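Local coordinates for porin protein associated with imipenem resistance (Acinetobacter baumannii, PDB 4FUV) that forms an eight-stranded beta-barrel in the outer membrane and probably takes part in the passage of ornithine and of the antibiotic imipenem, at residues R22-T27 with G163-V168; G26-G31 with L214-V219. One frame throughout, in Å; residues are numbered along the deposited sequence.

Contact 1: R22-T27 with G163-V168. With C8E ((hydroxyethyloxy)tri(ethyloxy)octane), chain F; C8E ((hydroxyethyloxy)tri(ethyloxy)octane), chain D.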
loop_
_atom_site.group_PDB
_atom_site.type_symbol
_atom_site.label_atom_id
_atom_site.label_comp_id
_atom_site.label_asym_id
_atom_site.label_seq_id
_atom_site.Cartn_x
_atom_site.Cartn_y
_atom_site.Cartn_z
ATOM N N ARG A 22 4.405 -26.299 -24.797
ATOM C CA ARG A 22 4.069 -25.005 -24.250
ATOM C C ARG A 22 5.315 -24.162 -24.081
ATOM O O ARG A 22 6.414 -24.694 -23.927
ATOM C CB ARG A 22 3.298 -25.149 -22.932
ATOM C CG ARG A 22 4.125 -25.558 -21.716
ATOM C CD ARG A 22 3.250 -25.784 -20.482
ATOM N NE ARG A 22 4.037 -26.269 -19.347
ATOM C CZ ARG A 22 3.581 -27.062 -18.378
ATOM N NH1 ARG A 22 2.311 -27.480 -18.375
ATOM N NH2 ARG A 22 4.403 -27.435 -17.397
ATOM N N ALA A 23 5.129 -22.851 -24.143
ATOM C CA ALA A 23 6.179 -21.892 -23.848
ATOM C C ALA A 23 5.792 -21.189 -22.566
ATOM O O ALA A 23 4.617 -20.876 -22.361
ATOM C CB ALA A 23 6.310 -20.881 -24.983
ATOM N N GLU A 24 6.774 -20.927 -21.705
ATOM C CA GLU A 24 6.473 -20.376 -20.400
ATOM C C GLU A 24 7.582 -19.468 -19.894
ATOM O O GLU A 24 8.747 -19.594 -20.281
ATOM C CB GLU A 24 6.204 -21.506 -19.394
ATOM C CG GLU A 24 7.436 -22.368 -19.056
ATOM C CD GLU A 24 7.073 -23.811 -18.691
ATOM O OE1 GLU A 24 6.008 -24.299 -19.140
ATOM O OE2 GLU A 24 7.839 -24.456 -17.952
ATOM N N VAL A 25 7.185 -18.545 -19.030
ATOM C CA VAL A 25 8.085 -17.625 -18.366
ATOM C C VAL A 25 7.653 -17.562 -16.902
ATOM O O VAL A 25 6.459 -17.461 -16.586
ATOM C CB VAL A 25 8.052 -16.224 -19.025
ATOM C CG1 VAL A 25 6.619 -15.677 -19.109
ATOM C CG2 VAL A 25 8.956 -15.263 -18.303
ATOM N N GLY A 26 8.614 -17.677 -15.999
ATOM C CA GLY A 26 8.274 -17.618 -14.591
ATOM C C GLY A 26 9.454 -17.361 -13.684
ATOM O O GLY A 26 10.547 -17.005 -14.140
ATOM N N THR A 27 9.240 -17.570 -12.390
ATOM C CA THR A 27 10.238 -17.209 -11.390
ATOM C C THR A 27 11.467 -18.132 -11.368
ATOM O O THR A 27 12.496 -17.798 -10.758
ATOM C CB THR A 27 9.611 -17.116 -9.981
ATOM O OG1 THR A 27 9.041 -18.375 -9.613
ATOM C CG2 THR A 27 8.519 -16.044 -9.946
ATOM N N GLY A 163 -4.096 -22.390 -25.985
ATOM C CA GLY A 163 -4.602 -21.838 -24.748
ATOM C C GLY A 163 -3.512 -21.153 -23.953
ATOM O O GLY A 163 -2.354 -21.110 -24.364
ATOM N N VAL A 164 -3.892 -20.610 -22.807
ATOM C CA VAL A 164 -2.946 -19.957 -21.919
ATOM C C VAL A 164 -3.009 -20.595 -20.534
ATOM O O VAL A 164 -3.996 -21.256 -20.192
ATOM C CB VAL A 164 -3.241 -18.464 -21.840
ATOM C CG1 VAL A 164 -3.070 -17.835 -23.232
ATOM C CG2 VAL A 164 -4.659 -18.246 -21.326
ATOM N N PHE A 165 -1.956 -20.433 -19.742
ATOM C CA PHE A 165 -1.978 -21.012 -18.404
ATOM C C PHE A 165 -1.200 -20.212 -17.378
ATOM O O PHE A 165 -0.399 -19.343 -17.723
ATOM C CB PHE A 165 -1.468 -22.455 -18.437
ATOM C CG PHE A 165 0.027 -22.577 -18.403
ATOM C CD1 PHE A 165 0.776 -22.469 -19.570
ATOM C CD2 PHE A 165 0.682 -22.815 -17.204
ATOM C CE1 PHE A 165 2.162 -22.590 -19.536
ATOM C CE2 PHE A 165 2.055 -22.932 -17.151
ATOM C CZ PHE A 165 2.811 -22.819 -18.320
ATOM N N GLY A 166 -1.471 -20.493 -16.108
ATOM C CA GLY A 166 -0.633 -20.033 -15.020
ATOM C C GLY A 166 -0.425 -21.231 -14.119
ATOM O O GLY A 166 -1.269 -22.121 -14.090
ATOM N N GLU A 167 0.683 -21.265 -13.390
ATOM C CA GLU A 167 0.938 -22.364 -12.470
ATOM C C GLU A 167 1.695 -21.857 -11.259
ATOM O O GLU A 167 2.653 -21.071 -11.376
ATOM C CB GLU A 167 1.742 -23.477 -13.145
ATOM C CG GLU A 167 1.867 -24.761 -12.309
ATOM C CD GLU A 167 2.673 -25.864 -13.004
ATOM O OE1 GLU A 167 2.313 -26.258 -14.135
ATOM O OE2 GLU A 167 3.673 -26.337 -12.420
ATOM N N VAL A 168 1.278 -22.316 -10.090
ATOM C CA VAL A 168 1.987 -21.976 -8.860
ATOM C C VAL A 168 2.252 -23.252 -8.074
ATOM O O VAL A 168 1.378 -24.118 -7.956
ATOM C CB VAL A 168 1.224 -20.928 -7.994
ATOM C CG1 VAL A 168 0.903 -19.681 -8.817
ATOM C CG2 VAL A 168 -0.047 -21.516 -7.416
HETATM C C4 C8E F . -1.928 -15.347 -19.690
HETATM C C5 C8E F . -0.557 -15.977 -19.899
HETATM C C6 C8E F . -0.079 -15.789 -21.337
HETATM C C7 C8E F . 1.428 -15.557 -21.381
HETATM O O9 C8E F . 5.737 -17.283 -22.905
HETATM C C10 C8E F . 6.691 -16.841 -23.847
HETATM C C11 C8E F . 8.099 -17.037 -23.287
HETATM O O12 C8E F . 8.741 -18.165 -23.855
HETATM C C13 C8E F . 10.145 -18.017 -23.897
HETATM C C14 C8E F . 10.732 -18.882 -25.005
HETATM C C16 C8E F . 13.767 -20.758 -24.069
HETATM C C17 C8E F . 14.442 -22.015 -23.529
HETATM O O18 C8E F . 15.842 -21.871 -23.618
HETATM C C19 C8E F . 16.329 -20.816 -22.822
HETATM C C20 C8E F . 17.853 -20.876 -22.775
HETATM O O21 C8E F . 18.362 -19.604 -23.107
HETATM C C1 C8E D . 0.652 -15.681 -12.198
HETATM C C2 C8E D . 1.135 -16.877 -11.386
HETATM C C3 C8E D . 2.022 -16.408 -10.239
HETATM C C5 C8E D . 5.076 -17.245 -6.992
HETATM C C6 C8E D . 6.003 -17.409 -5.793
HETATM C C7 C8E D . 6.988 -16.248 -5.660
HETATM C C8 C8E D . 8.311 -16.492 -6.383
HETATM O O9 C8E D . 9.418 -16.190 -5.552
HETATM C C10 C8E D . 10.615 -16.769 -6.038
HETATM C C11 C8E D . 11.847 -16.180 -5.352
HETATM O O12 C8E D . 12.254 -17.022 -4.296
HETATM C C13 C8E D . 13.636 -16.971 -4.006
HETATM C C14 C8E D . 13.894 -17.982 -2.897
HETATM O O15 C8E D . 12.650 -18.206 -2.264
HETATM C C16 C8E D . 12.661 -18.043 -0.862
HETATM C C17 C8E D . 11.453 -18.755 -0.267
HETATM O O18 C8E D . 10.659 -17.816 0.420
HETATM O O HOH W 1 3.372 -28.900 -15.029
#
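Within the interior of the outer-membrane barrel, R22 on strand 20-26 reaches across to F165 and E167 on strand 162-172. R22 CD lies 3.5 Å from F165 CE1, and the guanidinium has F165 CE2 over one face, the two planes inclined by 32°. CG of R22 sits between the backbone N and the carbonyl carbon (chi1 75°), and from there the chain runs extended to NE, crossing the phenylalanine side chain at about a right angle. E24 approaches the same ring at its edge, OE1 being 3.6 Å from F165 CZ. E24 OE1 also accepts the salt-bridging bond from R22 NE, at 2.8 Å.

The strands are next-but-one neighbours in the antiparallel barrel, both paired with strand 213-224, which explains their shared general direction (40° apart) and an axis separation of 8.9 Å. No direct hydrogen bond spans them. R22 NH2 and E167 OE1 stand 4.0 Å apart, with the oxygen well out of the guanidinium plane. A water in that plane links them instead, accepting from R22 NH2 at 3.0 Å and donating to E167 OE1.

These buried charges have further partners: E80 bridges R22 NH1, Y76 and K218 hold E24 OE2, and Y96 and Y149 bond the E167 carboxylate. V164, on the outward side, instead has CB 4.0 Å from C4 of a detergent chain.

Contact 2: G26-G31 with L214-V219. With C8E ((hydroxyethyloxy)tri(ethyloxy)octane), chain D; C8E ((hydroxyethyloxy)tri(ethyloxy)octane), chain F.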
loop_
_atom_site.group_PDB
_atom_site.type_symbol
_atom_site.label_atom_id
_atom_site.label_comp_id
_atom_site.label_asym_id
_atom_site.label_seq_id
_atom_site.Cartn_x
_atom_site.Cartn_y
_atom_site.Cartn_z
ATOM N N GLY A 26 8.614 -17.677 -15.999
ATOM C CA GLY A 26 8.274 -17.618 -14.591
ATOM C C GLY A 26 9.454 -17.361 -13.684
ATOM O O GLY A 26 10.547 -17.005 -14.140
ATOM N N THR A 27 9.240 -17.570 -12.390
ATOM C CA THR A 27 10.238 -17.209 -11.390
ATOM C C THR A 27 11.467 -18.132 -11.368
ATOM O O THR A 27 12.496 -17.798 -10.758
ATOM C CB THR A 27 9.611 -17.116 -9.981
ATOM O OG1 THR A 27 9.041 -18.375 -9.613
ATOM C CG2 THR A 27 8.519 -16.044 -9.946
ATOM N N THR A 28 11.367 -19.286 -12.026
ATOM C CA THR A 28 12.528 -20.163 -12.173
ATOM C C THR A 28 13.083 -20.133 -13.598
ATOM O O THR A 28 13.770 -21.055 -14.033
ATOM C CB THR A 28 12.232 -21.613 -11.759
ATOM O OG1 THR A 28 11.093 -22.100 -12.479
ATOM C CG2 THR A 28 11.976 -21.707 -10.256
ATOM N N GLY A 29 12.783 -19.057 -14.313
ATOM C CA GLY A 29 13.299 -18.864 -15.652
ATOM C C GLY A 29 12.239 -19.070 -16.718
ATOM O O GLY A 29 11.045 -19.248 -16.432
ATOM N N TYR A 30 12.692 -19.047 -17.962
ATOM C CA TYR A 30 11.823 -19.211 -19.107
ATOM C C TYR A 30 12.226 -20.445 -19.892
ATOM O O TYR A 30 13.345 -20.945 -19.772
ATOM C CB TYR A 30 11.836 -17.962 -19.998
ATOM C CG TYR A 30 13.210 -17.537 -20.450
ATOM C CD1 TYR A 30 14.064 -16.838 -19.598
ATOM C CD2 TYR A 30 13.657 -17.825 -21.733
ATOM C CE1 TYR A 30 15.333 -16.446 -20.013
ATOM C CE2 TYR A 30 14.928 -17.435 -22.161
ATOM C CZ TYR A 30 15.758 -16.750 -21.298
ATOM O OH TYR A 30 17.013 -16.364 -21.717
ATOM N N GLY A 31 11.294 -20.940 -20.691
ATOM C CA GLY A 31 11.547 -22.105 -21.510
ATOM C C GLY A 31 10.224 -22.695 -21.940
ATOM O O GLY A 31 9.338 -21.977 -22.411
ATOM N N LEU A 214 11.343 -23.926 -2.476
ATOM C CA LEU A 214 11.497 -22.919 -3.513
ATOM C C LEU A 214 10.143 -22.737 -4.193
ATOM O O LEU A 214 9.690 -23.632 -4.923
ATOM C CB LEU A 214 12.548 -23.358 -4.541
ATOM C CG LEU A 214 12.728 -22.465 -5.773
ATOM C CD1 LEU A 214 13.215 -21.067 -5.359
ATOM C CD2 LEU A 214 13.684 -23.091 -6.824
ATOM N N PRO A 215 9.487 -21.591 -3.951
ATOM C CA PRO A 215 8.171 -21.311 -4.539
ATOM C C PRO A 215 8.314 -20.981 -6.018
ATOM O O PRO A 215 9.343 -20.440 -6.425
ATOM C CB PRO A 215 7.683 -20.077 -3.763
ATOM C CG PRO A 215 8.655 -19.902 -2.615
ATOM C CD PRO A 215 9.942 -20.497 -3.080
ATOM N N VAL A 216 7.302 -21.309 -6.817
ATOM C CA VAL A 216 7.371 -21.112 -8.264
ATOM C C VAL A 216 6.085 -20.496 -8.783
ATOM O O VAL A 216 4.992 -20.917 -8.414
ATOM C CB VAL A 216 7.548 -22.455 -9.000
ATOM C CG1 VAL A 216 7.784 -22.219 -10.484
ATOM C CG2 VAL A 216 8.702 -23.227 -8.406
ATOM N N GLY A 217 6.216 -19.488 -9.627
ATOM C CA GLY A 217 5.087 -18.956 -10.359
ATOM C C GLY A 217 5.467 -18.859 -11.824
ATOM O O GLY A 217 6.537 -18.332 -12.148
ATOM N N LYS A 218 4.615 -19.368 -12.709
ATOM C CA LYS A 218 4.875 -19.267 -14.146
ATOM C C LYS A 218 3.591 -19.025 -14.940
ATOM O O LYS A 218 2.504 -19.396 -14.501
ATOM C CB LYS A 218 5.634 -20.507 -14.672
ATOM C CG LYS A 218 4.890 -21.843 -14.509
ATOM C CD LYS A 218 5.697 -23.023 -15.091
ATOM C CE LYS A 218 7.087 -23.116 -14.464
ATOM N NZ LYS A 218 7.804 -24.378 -14.810
ATOM N N VAL A 219 3.728 -18.388 -16.101
ATOM C CA VAL A 219 2.626 -18.237 -17.046
ATOM C C VAL A 219 3.128 -18.642 -18.432
ATOM O O VAL A 219 4.337 -18.738 -18.649
ATOM C CB VAL A 219 2.074 -16.795 -17.081
ATOM C CG1 VAL A 219 1.370 -16.466 -15.770
ATOM C CG2 VAL A 219 3.210 -15.787 -17.353
HETATM C C1 C8E D . 0.652 -15.681 -12.198
HETATM C C2 C8E D . 1.135 -16.877 -11.386
HETATM C C3 C8E D . 2.022 -16.408 -10.239
HETATM C C5 C8E D . 5.076 -17.245 -6.992
HETATM C C6 C8E D . 6.003 -17.409 -5.793
HETATM C C7 C8E D . 6.988 -16.248 -5.660
HETATM C C8 C8E D . 8.311 -16.492 -6.383
HETATM O O9 C8E D . 9.418 -16.190 -5.552
HETATM C C10 C8E D . 10.615 -16.769 -6.038
HETATM C C11 C8E D . 11.847 -16.180 -5.352
HETATM O O12 C8E D . 12.254 -17.022 -4.296
HETATM C C13 C8E D . 13.636 -16.971 -4.006
HETATM C C14 C8E D . 13.894 -17.982 -2.897
HETATM O O15 C8E D . 12.650 -18.206 -2.264
HETATM C C16 C8E D . 12.661 -18.043 -0.862
HETATM C C17 C8E D . 11.453 -18.755 -0.267
HETATM O O18 C8E D . 10.659 -17.816 0.420
HETATM C C4 C8E F . -1.928 -15.347 -19.690
HETATM C C5 C8E F . -0.557 -15.977 -19.899
HETATM C C6 C8E F . -0.079 -15.789 -21.337
HETATM C C7 C8E F . 1.428 -15.557 -21.381
HETATM O O9 C8E F . 5.737 -17.283 -22.905
HETATM C C10 C8E F . 6.691 -16.841 -23.847
HETATM C C11 C8E F . 8.099 -17.037 -23.287
HETATM O O12 C8E F . 8.741 -18.165 -23.855
HETATM C C13 C8E F . 10.145 -18.017 -23.897
HETATM C C14 C8E F . 10.732 -18.882 -25.005
HETATM C C16 C8E F . 13.767 -20.758 -24.069
HETATM C C17 C8E F . 14.442 -22.015 -23.529
HETATM O O18 C8E F . 15.842 -21.871 -23.618
HETATM C C19 C8E F . 16.329 -20.816 -22.822
HETATM C C20 C8E F . 17.853 -20.876 -22.775
HETATM O O21 C8E F . 18.362 -19.604 -23.107
HETATM O O HOH W 2 10.756 -19.194 -7.915
#
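The tip of a beta-hairpin with a two-residue loop meets the last barrel strand where T27 and G217 exchange two hydrogen bonds. T27 N donates to G217 O at 2.8 Å. In return, G217 N donates to T27 OG1 at 3.0 Å, with an N-H...O angle of 167°. The side-chain oxygen thus accepts the bond that a backbone carbonyl would take in a regular antiparallel pair. It can do so because OG1 sits between the backbone N and the carbonyl carbon (chi1 60°), which leaves it beside the amide that serves G217 O.

The hairpin satisfies its own ends: across the type I turn, G26 N donates to G29 O at 2.9 Å and G29 N to G26 O at 3.0 Å. At the first residue of the turn, G26 forms a non-hydrogen-bonded antiparallel pair with K218, their CA atoms only 3.8 Å apart, an approach made possible by the bare CA of G26. A water modelled between T27 OG1 and P215 O lies too close to both to be relied on.

The methyl CG2 of T28 packs 4.1 Å from L214 CD2. Its hydroxyl OG1 lies 3.9 Å from V216 CG1 and has a weak hydrogen bond to N49. K218 NZ extends beyond the pair to N49 and E24. T27 CG2 belongs to the detergent side, 3.6 Å from C8 of a bound molecule.

L214, V216 and K218 spend their backbone bonds on strand 162-172, whereas G217 gives both N-H and C=O to T27. T27 therefore carries the pairing of first and last strands one residue into the turn, by its N-H to G217 O and by its hydroxyl, which satisfies the N-H of G217 beside the detergent.

Overall arrangement
From the N terminus, strand 20-26 is reached first and supplies one side of contact 1, whose partner on strand 162-172 closes a loop of 135 intervening residues. G26 and T27 also belong to contact 2, which starts at the following turn and closes a longer loop of 182 residues on strand 213-224. The loops overlap in staggered order, and neither encloses the other. Their centres are 8 Å apart, and probable hydrogen bonds join them: E167 N to K218 O at 2.8 Å and E24 N to G31 O at 2.9 Å. Together they tie the first hairpin to the last two barrel strands, at the seam where the barrel closes.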